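PDB 5ULJ: decapping nuclease RAI1, which removes the entire NAD cap from the 5' end of NAD-capped RNAs with the help of a divalent metal ion, and binds and stabilises the exoribonuclease RAT1. Local coordinates for residues Y54-D59 against A189-P194; Q216-I221 against A233-C238; H253-K258 against I288-Y293. All coordinates share one frame; numbering follows the deposited sequence.

Contact 1: residues Y54-D59 against A189-P194; sequences YYYLPD and ATLPKP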
loop_
_atom_site.group_PDB
_atom_site.type_symbol
_atom_site.label_atom_id
_atom_site.label_comp_id
_atom_site.label_asym_id
_atom_site.label_seq_id
_atom_site.Cartn_x
_atom_site.Cartn_y
_atom_site.Cartn_z
ATOM N N TYR A 54 10.174 -13.372 -8.249
ATOM C CA TYR A 54 11.261 -12.771 -9.012
ATOM C C TYR A 54 10.799 -12.381 -10.411
ATOM O O TYR A 54 10.192 -13.183 -11.118
ATOM C CB TYR A 54 12.450 -13.730 -9.094
ATOM C CG TYR A 54 13.086 -14.012 -7.752
ATOM C CD1 TYR A 54 12.586 -15.004 -6.920
ATOM C CD2 TYR A 54 14.185 -13.282 -7.317
ATOM C CE1 TYR A 54 13.161 -15.262 -5.691
ATOM C CE2 TYR A 54 14.767 -13.534 -6.090
ATOM C CZ TYR A 54 14.252 -14.525 -5.282
ATOM O OH TYR A 54 14.829 -14.780 -4.059
ATOM N N TYR A 55 11.092 -11.147 -10.803
ATOM C CA TYR A 55 10.629 -10.626 -12.082
ATOM C C TYR A 55 11.246 -11.368 -13.261
ATOM O O TYR A 55 12.464 -11.525 -13.345
ATOM C CB TYR A 55 10.937 -9.132 -12.199
ATOM C CG TYR A 55 10.365 -8.496 -13.447
ATOM C CD1 TYR A 55 9.019 -8.162 -13.523
ATOM C CD2 TYR A 55 11.168 -8.234 -14.548
ATOM C CE1 TYR A 55 8.490 -7.582 -14.659
ATOM C CE2 TYR A 55 10.647 -7.652 -15.691
ATOM C CZ TYR A 55 9.307 -7.330 -15.740
ATOM O OH TYR A 55 8.780 -6.753 -16.873
ATOM N N TYR A 56 10.391 -11.826 -14.169
ATOM C CA TYR A 56 10.846 -12.438 -15.408
ATOM C C TYR A 56 9.799 -12.290 -16.500
ATOM O O TYR A 56 8.761 -12.952 -16.478
ATOM C CB TYR A 56 11.178 -13.915 -15.203
ATOM C CG TYR A 56 11.555 -14.611 -16.490
ATOM C CD1 TYR A 56 12.687 -14.231 -17.199
ATOM C CD2 TYR A 56 10.774 -15.638 -17.004
ATOM C CE1 TYR A 56 13.036 -14.857 -18.379
ATOM C CE2 TYR A 56 11.116 -16.271 -18.183
ATOM C CZ TYR A 56 12.248 -15.878 -18.866
ATOM O OH TYR A 56 12.592 -16.504 -20.042
ATOM N N LEU A 57 10.079 -11.414 -17.455
ATOM C CA LEU A 57 9.169 -11.174 -18.564
ATOM C C LEU A 57 9.958 -10.907 -19.837
ATOM O O LEU A 57 10.322 -9.765 -20.114
ATOM C CB LEU A 57 8.242 -9.998 -18.253
ATOM C CG LEU A 57 7.042 -9.806 -19.182
ATOM C CD1 LEU A 57 6.071 -10.968 -19.052
ATOM C CD2 LEU A 57 6.347 -8.485 -18.889
ATOM N N PRO A 58 10.232 -11.967 -20.610
ATOM C CA PRO A 58 10.981 -11.844 -21.864
ATOM C C PRO A 58 10.309 -10.874 -22.822
ATOM O O PRO A 58 9.082 -10.859 -22.914
ATOM C CB PRO A 58 10.961 -13.265 -22.437
ATOM C CG PRO A 58 10.676 -14.147 -21.280
ATOM C CD PRO A 58 9.815 -13.354 -20.350
ATOM N N ASP A 59 11.106 -10.078 -23.529
ATOM C CA ASP A 59 10.569 -9.161 -24.527
ATOM C C ASP A 59 9.989 -9.942 -25.703
ATOM O O ASP A 59 9.328 -9.377 -26.571
ATOM C CB ASP A 59 11.648 -8.186 -25.003
ATOM C CG ASP A 59 12.167 -7.304 -23.882
ATOM O OD1 ASP A 59 11.936 -7.642 -22.702
ATOM O OD2 ASP A 59 12.799 -6.269 -24.179
ATOM N N ALA A 189 4.498 -12.649 -15.142
ATOM C CA ALA A 189 5.706 -11.831 -15.193
ATOM C C ALA A 189 6.659 -12.136 -14.044
ATOM O O ALA A 189 7.673 -11.457 -13.877
ATOM C CB ALA A 189 5.344 -10.351 -15.192
ATOM N N THR A 190 6.337 -13.152 -13.250
ATOM C CA THR A 190 7.179 -13.505 -12.112
ATOM C C THR A 190 7.494 -14.994 -12.050
ATOM O O THR A 190 6.772 -15.824 -12.602
ATOM C CB THR A 190 6.530 -13.095 -10.773
ATOM O OG1 THR A 190 5.218 -13.665 -10.679
ATOM C CG2 THR A 190 6.434 -11.580 -10.662
ATOM N N LEU A 191 8.589 -15.314 -11.370
ATOM C CA LEU A 191 8.974 -16.693 -11.107
ATOM C C LEU A 191 9.047 -16.915 -9.602
ATOM O O LEU A 191 9.432 -16.010 -8.861
ATOM C CB LEU A 191 10.317 -17.019 -11.762
ATOM C CG LEU A 191 10.353 -17.037 -13.291
ATOM C CD1 LEU A 191 11.766 -17.304 -13.787
ATOM C CD2 LEU A 191 9.386 -18.076 -13.835
ATOM N N PRO A 192 8.668 -18.117 -9.143
ATOM C CA PRO A 192 8.700 -18.445 -7.712
ATOM C C PRO A 192 10.105 -18.329 -7.131
ATOM O O PRO A 192 10.272 -17.949 -5.973
ATOM C CB PRO A 192 8.213 -19.898 -7.672
ATOM C CG PRO A 192 7.444 -20.080 -8.938
ATOM C CD PRO A 192 8.143 -19.231 -9.952
ATOM N N LYS A 193 11.100 -18.662 -7.946
ATOM C CA LYS A 193 12.503 -18.621 -7.548
ATOM C C LYS A 193 13.317 -18.069 -8.718
ATOM O O LYS A 193 12.772 -17.884 -9.806
ATOM C CB LYS A 193 12.989 -20.020 -7.148
ATOM C CG LYS A 193 12.213 -20.657 -6.006
ATOM C CD LYS A 193 12.467 -19.948 -4.688
ATOM C CE LYS A 193 11.732 -20.641 -3.556
ATOM N NZ LYS A 193 10.257 -20.450 -3.646
ATOM N N PRO A 194 14.616 -17.784 -8.503
ATOM C CA PRO A 194 15.463 -17.426 -9.649
ATOM C C PRO A 194 15.421 -18.479 -10.758
ATOM O O PRO A 194 15.135 -19.644 -10.477
ATOM C CB PRO A 194 16.858 -17.334 -9.031
ATOM C CG PRO A 194 16.602 -16.901 -7.633
ATOM C CD PRO A 194 15.318 -17.575 -7.222
#
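The ring of Tyr54 lies against Pro194, whose CD sits over one ring face, 3.8 Å from the ring centroid and 21° off its normal, a CH-pi contact. CG of Tyr54 stands anti to its carbonyl carbon (chi1 -65°), which swings the ring along the turn that follows Leu191, with the carbonyl oxygens of Leu191 and Pro192 at its edge. Farther back along the pairing, CD1 of Leu191 packs on CB of Tyr56 at 3.7 Å, and at the far end CD1 of Leu57 meets CB of Ala189 at 4.0 Å. An alanine in place of Tyr54 is likely to lose the CH-pi contact, uncover Pro194 and leave a gap beside the turn.

The pairing itself is a short antiparallel ladder: Tyr54 N donates to Leu191 O at 2.8 Å and Leu191 N to Tyr54 O at 2.7 Å. Beyond it, Tyr56 N reaches Ala189 O at 2.8 Å. Thr190 turns its OG1 back to the Glu186 carbonyl in helix 169-188. Backbone bonds thus fix the register just after that helix, and apolar side chains fill in around them.

Contact 2: residues Q216-I221 against A233-C238; sequences QYISVI and AGEVDC. With CA (calcium ion), chain E; 0WD ([[(2R,3S,4R,5R)-5-(3-aminocarbonyl-4H-pyridin-1-yl)-3,4-bis(oxidanyl)oxolan-2-yl]methoxy-oxidanyl-phosphoryl] [(2R,3S,4R,5R)-5-(6-aminopurin-9-yl)-4-oxidanyl-3-phosphonooxy-oxolan-2-yl]methyl hydrogen phosphate), chain F.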
loop_
_atom_site.group_PDB
_atom_site.type_symbol
_atom_site.label_atom_id
_atom_site.label_comp_id
_atom_site.label_asym_id
_atom_site.label_seq_id
_atom_site.Cartn_x
_atom_site.Cartn_y
_atom_site.Cartn_z
ATOM N N GLN A 216 0.605 -12.346 -0.373
ATOM C CA GLN A 216 0.964 -10.978 -0.027
ATOM C C GLN A 216 2.284 -10.946 0.733
ATOM O O GLN A 216 2.370 -11.433 1.859
ATOM C CB GLN A 216 -0.139 -10.323 0.810
ATOM C CG GLN A 216 -1.439 -10.078 0.060
ATOM C CD GLN A 216 -1.366 -8.867 -0.850
ATOM O OE1 GLN A 216 -0.921 -8.961 -1.994
ATOM N NE2 GLN A 216 -1.805 -7.721 -0.344
ATOM N N TYR A 217 3.312 -10.384 0.107
ATOM C CA TYR A 217 4.604 -10.211 0.760
ATOM C C TYR A 217 4.683 -8.814 1.360
ATOM O O TYR A 217 4.747 -7.822 0.633
ATOM C CB TYR A 217 5.751 -10.440 -0.228
ATOM C CG TYR A 217 7.131 -10.250 0.363
ATOM C CD1 TYR A 217 7.774 -11.289 1.024
ATOM C CD2 TYR A 217 7.795 -9.035 0.253
ATOM C CE1 TYR A 217 9.037 -11.120 1.564
ATOM C CE2 TYR A 217 9.057 -8.857 0.788
ATOM C CZ TYR A 217 9.673 -9.903 1.443
ATOM O OH TYR A 217 10.930 -9.726 1.976
ATOM N N ILE A 218 4.676 -8.739 2.685
ATOM C CA ILE A 218 4.648 -7.452 3.368
ATOM C C ILE A 218 6.010 -7.062 3.923
ATOM O O ILE A 218 6.530 -7.704 4.834
ATOM C CB ILE A 218 3.635 -7.448 4.527
ATOM C CG1 ILE A 218 2.264 -7.930 4.045
ATOM C CG2 ILE A 218 3.542 -6.055 5.141
ATOM C CD1 ILE A 218 1.651 -7.062 2.970
ATOM N N SER A 219 6.581 -6.002 3.363
ATOM C CA SER A 219 7.792 -5.411 3.912
ATOM C C SER A 219 7.411 -4.409 4.993
ATOM O O SER A 219 6.410 -3.705 4.870
ATOM C CB SER A 219 8.613 -4.733 2.812
ATOM O OG SER A 219 9.726 -4.043 3.353
ATOM N N VAL A 220 8.194 -4.359 6.064
ATOM C CA VAL A 220 7.974 -3.366 7.108
ATOM C C VAL A 220 9.229 -2.523 7.271
ATOM O O VAL A 220 10.297 -3.038 7.606
ATOM C CB VAL A 220 7.601 -4.009 8.452
ATOM C CG1 VAL A 220 7.331 -2.928 9.487
ATOM C CG2 VAL A 220 6.383 -4.904 8.288
ATOM N N ILE A 221 9.096 -1.225 7.027
ATOM C CA ILE A 221 10.251 -0.341 6.980
ATOM C C ILE A 221 10.252 0.705 8.086
ATOM O O ILE A 221 9.199 1.145 8.550
ATOM C CB ILE A 221 10.333 0.388 5.623
ATOM C CG1 ILE A 221 9.102 1.275 5.418
ATOM C CG2 ILE A 221 10.456 -0.614 4.489
ATOM C CD1 ILE A 221 9.175 2.154 4.192
ATOM N N ALA A 233 4.118 -0.561 6.932
ATOM C CA ALA A 233 3.981 -1.902 6.378
ATOM C C ALA A 233 3.352 -1.811 4.994
ATOM O O ALA A 233 2.273 -1.241 4.834
ATOM C CB ALA A 233 3.147 -2.783 7.294
ATOM N N GLY A 234 4.026 -2.367 3.992
ATOM C CA GLY A 234 3.544 -2.284 2.625
ATOM C C GLY A 234 3.812 -3.522 1.792
ATOM O O GLY A 234 4.879 -4.130 1.887
ATOM N N GLU A 235 2.836 -3.889 0.969
ATOM C CA GLU A 235 2.956 -5.046 0.089
ATOM C C GLU A 235 3.970 -4.792 -1.022
ATOM O O GLU A 235 4.008 -3.709 -1.606
ATOM C CB GLU A 235 1.589 -5.402 -0.508
ATOM C CG GLU A 235 1.568 -6.676 -1.343
ATOM C CD GLU A 235 1.870 -6.430 -2.810
ATOM O OE1 GLU A 235 1.885 -5.253 -3.230
ATOM O OE2 GLU A 235 2.094 -7.416 -3.543
ATOM N N VAL A 236 4.791 -5.798 -1.305
ATOM C CA VAL A 236 5.766 -5.725 -2.387
ATOM C C VAL A 236 5.496 -6.835 -3.400
ATOM O O VAL A 236 5.287 -7.987 -3.023
ATOM C CB VAL A 236 7.210 -5.839 -1.859
ATOM C CG1 VAL A 236 8.196 -5.952 -3.009
ATOM C CG2 VAL A 236 7.545 -4.646 -0.975
ATOM N N ASP A 237 5.495 -6.483 -4.682
ATOM C CA ASP A 237 5.137 -7.430 -5.734
ATOM C C ASP A 237 6.226 -8.466 -6.001
ATOM O O ASP A 237 5.958 -9.667 -5.989
ATOM C CB ASP A 237 4.806 -6.684 -7.027
ATOM C CG ASP A 237 3.511 -5.904 -6.930
ATOM O OD1 ASP A 237 2.646 -6.289 -6.114
ATOM O OD2 ASP A 237 3.356 -4.910 -7.669
ATOM N N CYS A 238 7.449 -8.005 -6.246
ATOM C CA CYS A 238 8.540 -8.916 -6.575
ATOM C C CYS A 238 9.919 -8.285 -6.404
ATOM O O CYS A 238 10.043 -7.119 -6.029
ATOM C CB CYS A 238 8.386 -9.423 -8.012
ATOM S SG CYS A 238 8.677 -8.169 -9.280
HETATM CA CA CA E . 0.874 -4.237 -7.747
HETATM C C1M 0WD F . -3.965 -5.317 3.712
HETATM C C2M 0WD F . -4.239 -4.301 2.639
HETATM O O2M 0WD F . -5.652 -4.156 2.428
HETATM C C3M 0WD F . -3.612 -5.057 1.510
HETATM O O3M 0WD F . -4.369 -6.255 1.321
HETATM O O4M 0WD F . -2.532 -5.418 3.593
HETATM C C4M 0WD F . -2.268 -5.421 2.153
HETATM C C5M 0WD F . -1.155 -4.418 1.809
HETATM O O5M 0WD F . -1.323 -3.165 2.477
HETATM P PN 0WD F . -0.855 -1.821 1.719
HETATM O O1N 0WD F . 0.341 -2.406 1.071
HETATM O O2N 0WD F . -0.807 -0.879 2.858
HETATM O O3P 0WD F . -2.023 -1.532 0.654
HETATM P PA 0WD F . -1.892 -0.791 -0.759
HETATM O O1A 0WD F . -3.188 -0.152 -1.074
HETATM O O2A 0WD F . -0.657 0.021 -0.771
HETATM O O5B 0WD F . -1.691 -2.043 -1.755
HETATM C C5B 0WD F . -2.753 -2.442 -2.625
HETATM C C4B 0WD F . -2.733 -3.964 -2.801
HETATM C C3B 0WD F . -3.114 -4.364 -4.202
HETATM O O3B 0WD F . -2.097 -3.993 -5.153
HETATM P "P2'" 0WD F . -2.283 -2.729 -6.100
HETATM O OP2 0WD F . -1.537 -3.158 -7.304
HETATM O OP1 0WD F . -3.738 -2.642 -6.287
HETATM O OP3 0WD F . -1.656 -1.629 -5.352
HETATM O O4B 0WD F . -3.790 -4.605 -2.052
HETATM C C1B 0WD F . -4.012 -5.880 -2.735
HETATM C C2B 0WD F . -3.089 -5.837 -3.948
HETATM O O2B 0WD F . -1.766 -6.214 -3.549
HETATM O O HOH W 1 3.199 -9.654 -2.802
HETATM O O HOH W 2 -0.526 -6.396 -6.653
HETATM O O HOH W 3 1.291 -4.022 -5.192
#
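Ile218 lays its CD1 across the root of the Glu235 side chain, 3.9 Å from CB, the two side chains crossing at about a right angle. Its other branch, CG2, stands anti to the backbone N and touches CB of Ala233 at 3.9 Å; CB of Ala233 also meets CG2 of Val220. These residues share one face of the pairing. On the other face Tyr217 and Val236 run side by side, with Val236 CB at the edge of the tyrosine ring and in its plane, while CG2 of Val236 packs on CB of Ser219. The polar ends on this face look elsewhere: Tyr217 OH bonds to Lys48 and Tyr254, and Ser219 OG to Glu28.

The two segments belong to a beta hairpin, strands 216-225 and 228-239, in the PD-(D/E)XK nuclease core. Ser219 and Gly234 form an antiparallel hydrogen-bonded pair, Gly234 N reaching Ser219 O at 2.9 Å and 170°. Where the strands diverge, water 1 bridges them: it accepts from Tyr217 N and donates to Val236 O and to Glu235 OE2, the last at 2.6 Å, which would restrain the carboxylate's rotation.

The ligand lies along the edge of strand 233-236. Glu235 N points almost straight at phosphate oxygen O1N, 2.9 Å away at 175°, and Arg115 and Gly116 also bond to the ligand. The Glu235 side chain leaves with CG anti to N (chi1 -175°) and then bends at chi2, placing its carboxylate near Asp237. Asp237 OD2 binds the calcium ion at 2.6 Å, and ligand oxygen OP2 takes another position on the metal at 2.7 Å.

Contact 3: residues H253-K258 against I288-Y293; sequences HYMELK and IRKVVY. With CA (calcium ion), chain E; 0WD ([[(2R,3S,4R,5R)-5-(3-aminocarbonyl-4H-pyridin-1-yl)-3,4-bis(oxidanyl)oxolan-2-yl]methoxy-oxidanyl-phosphoryl] [(2R,3S,4R,5R)-5-(6-aminopurin-9-yl)-4-oxidanyl-3-phosphonooxy-oxolan-2-yl]methyl hydrogen phosphate), chain F.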
loop_
_atom_site.group_PDB
_atom_site.type_symbol
_atom_site.label_atom_id
_atom_site.label_comp_id
_atom_site.label_asym_id
_atom_site.label_seq_id
_atom_site.Cartn_x
_atom_site.Cartn_y
_atom_site.Cartn_z
ATOM N N HIS A 253 16.021 -3.502 -4.158
ATOM C CA HIS A 253 15.903 -4.649 -5.051
ATOM C C HIS A 253 14.448 -5.016 -5.327
ATOM O O HIS A 253 14.166 -5.879 -6.159
ATOM C CB HIS A 253 16.646 -5.850 -4.465
ATOM C CG HIS A 253 18.105 -5.603 -4.241
ATOM N ND1 HIS A 253 19.060 -5.864 -5.202
ATOM C CD2 HIS A 253 18.774 -5.115 -3.171
ATOM C CE1 HIS A 253 20.251 -5.549 -4.731
ATOM N NE2 HIS A 253 20.108 -5.092 -3.500
ATOM N N TYR A 254 13.528 -4.357 -4.631
ATOM C CA TYR A 254 12.103 -4.630 -4.794
ATOM C C TYR A 254 11.533 -3.967 -6.045
ATOM O O TYR A 254 12.103 -3.009 -6.566
ATOM C CB TYR A 254 11.324 -4.160 -3.567
ATOM C CG TYR A 254 11.519 -5.010 -2.332
ATOM C CD1 TYR A 254 11.836 -6.359 -2.432
ATOM C CD2 TYR A 254 11.381 -4.461 -1.066
ATOM C CE1 TYR A 254 12.010 -7.136 -1.298
ATOM C CE2 TYR A 254 11.552 -5.226 0.069
ATOM C CZ TYR A 254 11.867 -6.562 -0.051
ATOM O OH TYR A 254 12.039 -7.321 1.084
ATOM N N MET A 255 10.401 -4.484 -6.512
ATOM C CA MET A 255 9.712 -3.924 -7.671
ATOM C C MET A 255 8.217 -3.781 -7.427
ATOM O O MET A 255 7.659 -4.400 -6.522
ATOM C CB MET A 255 9.920 -4.797 -8.907
ATOM C CG MET A 255 11.320 -4.817 -9.459
ATOM S SD MET A 255 11.355 -5.787 -10.977
ATOM C CE MET A 255 10.277 -4.816 -12.018
ATOM N N GLU A 256 7.576 -2.969 -8.257
ATOM C CA GLU A 256 6.124 -2.873 -8.268
ATOM C C GLU A 256 5.601 -3.225 -9.657
ATOM O O GLU A 256 6.168 -2.804 -10.665
ATOM C CB GLU A 256 5.668 -1.472 -7.861
ATOM C CG GLU A 256 4.174 -1.355 -7.622
ATOM C CD GLU A 256 3.717 -2.107 -6.386
ATOM O OE1 GLU A 256 4.564 -2.399 -5.514
ATOM O OE2 GLU A 256 2.510 -2.410 -6.286
ATOM N N LEU A 257 4.524 -4.002 -9.706
ATOM C CA LEU A 257 3.934 -4.408 -10.977
ATOM C C LEU A 257 2.524 -3.847 -11.127
ATOM O O LEU A 257 1.684 -4.011 -10.243
ATOM C CB LEU A 257 3.914 -5.933 -11.097
ATOM C CG LEU A 257 5.277 -6.627 -11.043
ATOM C CD1 LEU A 257 5.129 -8.125 -11.255
ATOM C CD2 LEU A 257 6.229 -6.027 -12.069
ATOM N N LYS A 258 2.273 -3.178 -12.247
ATOM C CA LYS A 258 0.977 -2.554 -12.493
ATOM C C LYS A 258 0.479 -2.834 -13.905
ATOM O O LYS A 258 1.266 -3.132 -14.804
ATOM C CB LYS A 258 1.059 -1.042 -12.274
ATOM C CG LYS A 258 1.545 -0.613 -10.901
ATOM C CD LYS A 258 0.494 -0.857 -9.836
ATOM C CE LYS A 258 0.875 -0.165 -8.538
ATOM N NZ LYS A 258 -0.123 -0.403 -7.461
ATOM N N ILE A 288 10.569 1.908 -2.806
ATOM C CA ILE A 288 10.616 1.097 -4.018
ATOM C C ILE A 288 11.121 1.941 -5.185
ATOM O O ILE A 288 10.567 3.001 -5.473
ATOM C CB ILE A 288 9.232 0.513 -4.366
ATOM C CG1 ILE A 288 8.602 -0.153 -3.138
ATOM C CG2 ILE A 288 9.337 -0.456 -5.537
ATOM C CD1 ILE A 288 9.425 -1.274 -2.545
ATOM N N ARG A 289 12.167 1.469 -5.857
ATOM C CA ARG A 289 12.836 2.264 -6.885
ATOM C C ARG A 289 12.437 1.884 -8.309
ATOM O O ARG A 289 12.776 2.592 -9.259
ATOM C CB ARG A 289 14.354 2.144 -6.738
ATOM C CG ARG A 289 14.889 2.576 -5.383
ATOM C CD ARG A 289 16.410 2.598 -5.379
ATOM N NE ARG A 289 16.956 2.722 -4.031
ATOM C CZ ARG A 289 18.255 2.785 -3.756
ATOM N NH1 ARG A 289 19.146 2.739 -4.737
ATOM N NH2 ARG A 289 18.664 2.896 -2.499
ATOM N N LYS A 290 11.727 0.770 -8.461
ATOM C CA LYS A 290 11.338 0.297 -9.787
ATOM C C LYS A 290 9.853 -0.035 -9.892
ATOM O O LYS A 290 9.280 -0.662 -9.001
ATOM C CB LYS A 290 12.154 -0.938 -10.177
ATOM C CG LYS A 290 13.616 -0.667 -10.483
ATOM C CD LYS A 290 14.286 -1.912 -11.041
ATOM C CE LYS A 290 15.743 -1.657 -11.384
ATOM N NZ LYS A 290 16.554 -1.381 -10.169
ATOM N N VAL A 291 9.238 0.397 -10.989
ATOM C CA VAL A 291 7.867 0.018 -11.313
ATOM C C VAL A 291 7.772 -0.445 -12.759
ATOM O O VAL A 291 8.355 0.167 -13.649
ATOM C CB VAL A 291 6.868 1.178 -11.127
ATOM C CG1 VAL A 291 5.456 0.626 -10.998
ATOM C CG2 VAL A 291 7.228 2.022 -9.921
ATOM N N VAL A 292 7.030 -1.522 -12.989
ATOM C CA VAL A 292 6.774 -1.987 -14.345
ATOM C C VAL A 292 5.281 -1.936 -14.655
ATOM O O VAL A 292 4.461 -2.496 -13.925
ATOM C CB VAL A 292 7.307 -3.419 -14.567
ATOM C CG1 VAL A 292 6.535 -4.123 -15.672
ATOM C CG2 VAL A 292 8.789 -3.379 -14.899
ATOM N N TYR A 293 4.939 -1.239 -15.733
ATOM C CA TYR A 293 3.563 -1.162 -16.200
ATOM C C TYR A 293 3.358 -2.042 -17.424
ATOM O O TYR A 293 4.109 -1.954 -18.396
ATOM C CB TYR A 293 3.183 0.283 -16.532
ATOM C CG TYR A 293 2.415 0.998 -15.443
ATOM C CD1 TYR A 293 1.031 0.902 -15.365
ATOM C CD2 TYR A 293 3.072 1.778 -14.501
ATOM C CE1 TYR A 293 0.323 1.561 -14.376
ATOM C CE2 TYR A 293 2.373 2.438 -13.507
ATOM C CZ TYR A 293 1.000 2.324 -13.449
ATOM O OH TYR A 293 0.301 2.979 -12.460
HETATM CA CA CA E . 0.874 -4.237 -7.747
HETATM C C1M 0WD F . -3.965 -5.317 3.712
HETATM C C2M 0WD F . -4.239 -4.301 2.639
HETATM O O2M 0WD F . -5.652 -4.156 2.428
HETATM C C3M 0WD F . -3.612 -5.057 1.510
HETATM O O3M 0WD F . -4.369 -6.255 1.321
HETATM O O4M 0WD F . -2.532 -5.418 3.593
HETATM C C4M 0WD F . -2.268 -5.421 2.153
HETATM C C5M 0WD F . -1.155 -4.418 1.809
HETATM O O5M 0WD F . -1.323 -3.165 2.477
HETATM P PN 0WD F . -0.855 -1.821 1.719
HETATM O O1N 0WD F . 0.341 -2.406 1.071
HETATM O O2N 0WD F . -0.807 -0.879 2.858
HETATM O O3P 0WD F . -2.023 -1.532 0.654
HETATM P PA 0WD F . -1.892 -0.791 -0.759
HETATM O O1A 0WD F . -3.188 -0.152 -1.074
HETATM O O2A 0WD F . -0.657 0.021 -0.771
HETATM O O5B 0WD F . -1.691 -2.043 -1.755
HETATM C C5B 0WD F . -2.753 -2.442 -2.625
HETATM C C4B 0WD F . -2.733 -3.964 -2.801
HETATM C C3B 0WD F . -3.114 -4.364 -4.202
HETATM O O3B 0WD F . -2.097 -3.993 -5.153
HETATM P "P2'" 0WD F . -2.283 -2.729 -6.100
HETATM O OP2 0WD F . -1.537 -3.158 -7.304
HETATM O OP1 0WD F . -3.738 -2.642 -6.287
HETATM O OP3 0WD F . -1.656 -1.629 -5.352
HETATM O O4B 0WD F . -3.790 -4.605 -2.052
HETATM C C1B 0WD F . -4.012 -5.880 -2.735
HETATM C C2B 0WD F . -3.089 -5.837 -3.948
HETATM O O2B 0WD F . -1.766 -6.214 -3.549
HETATM O O HOH W 4 13.435 -0.928 -5.314
HETATM O O HOH W 2 -0.526 -6.396 -6.653
HETATM O O HOH W 3 1.291 -4.022 -5.192
#
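CE of Met255, turned by a bend at chi3 (63°), packs 3.5 Å from CG2 of Val292, and CD2 of Leu257 lies alongside CB of the same valine. On the other face of the pairing CB of Lys258 sits over the Tyr293 ring, 3.5 Å from its centroid, a CH-pi contact, and Glu256 CB runs beside CG1 of Val291.

Backbone bonds set the parallel register: Lys290 O accepts from Glu256 N, Glu256 O accepts from Val292 N at 2.8 Å, and Val292 O from Lys258 N.

Polar groups gather round the calcium ion: Glu256 OE2 at 2.9 Å and the backbone O of Leu257 at 2.6 Å. Lys258 NZ forms a salt bridge with that same OE2, lies 2.9 Å from ligand oxygen OP3 and makes a weak hydrogen bond to ligand oxygen OP2 at 3.1 Å; Gln282 accepts a bond from it.

The unit is a beta-alpha-beta crossover: helix 266-286 joins the strands and packs on Glu256, Lys258 and Val291 through Thr279 and Cys283. Strand 228-239 flanks 254-258, and strand 302-309 flanks 290-293.

In the fold
Contacts 2 and 3 are neighbours in one sheet, strand 228-239 pairing with 254-261, centres about 12 Å apart. Cys238 O and Met255 N, 2.7 Å apart, probably share a hydrogen bond. The two contacts supply the three protein ligands of the calcium and part of the substrate pocket: Asp237 from one, Glu256 and Leu257 from the other. Both touch the 3'-NADP ligand, and waters 2 and 3 complete the metal's shell. Contact 1 lies to the side, its centre about 13 Å from that of contact 3. Tyr55 CB packs 3.6 Å from Met255 SD, and Thr190 CG2 meets Leu257 CD1 at 3.7 Å, although the Thr190 side chain stays about 10 Å from the metal.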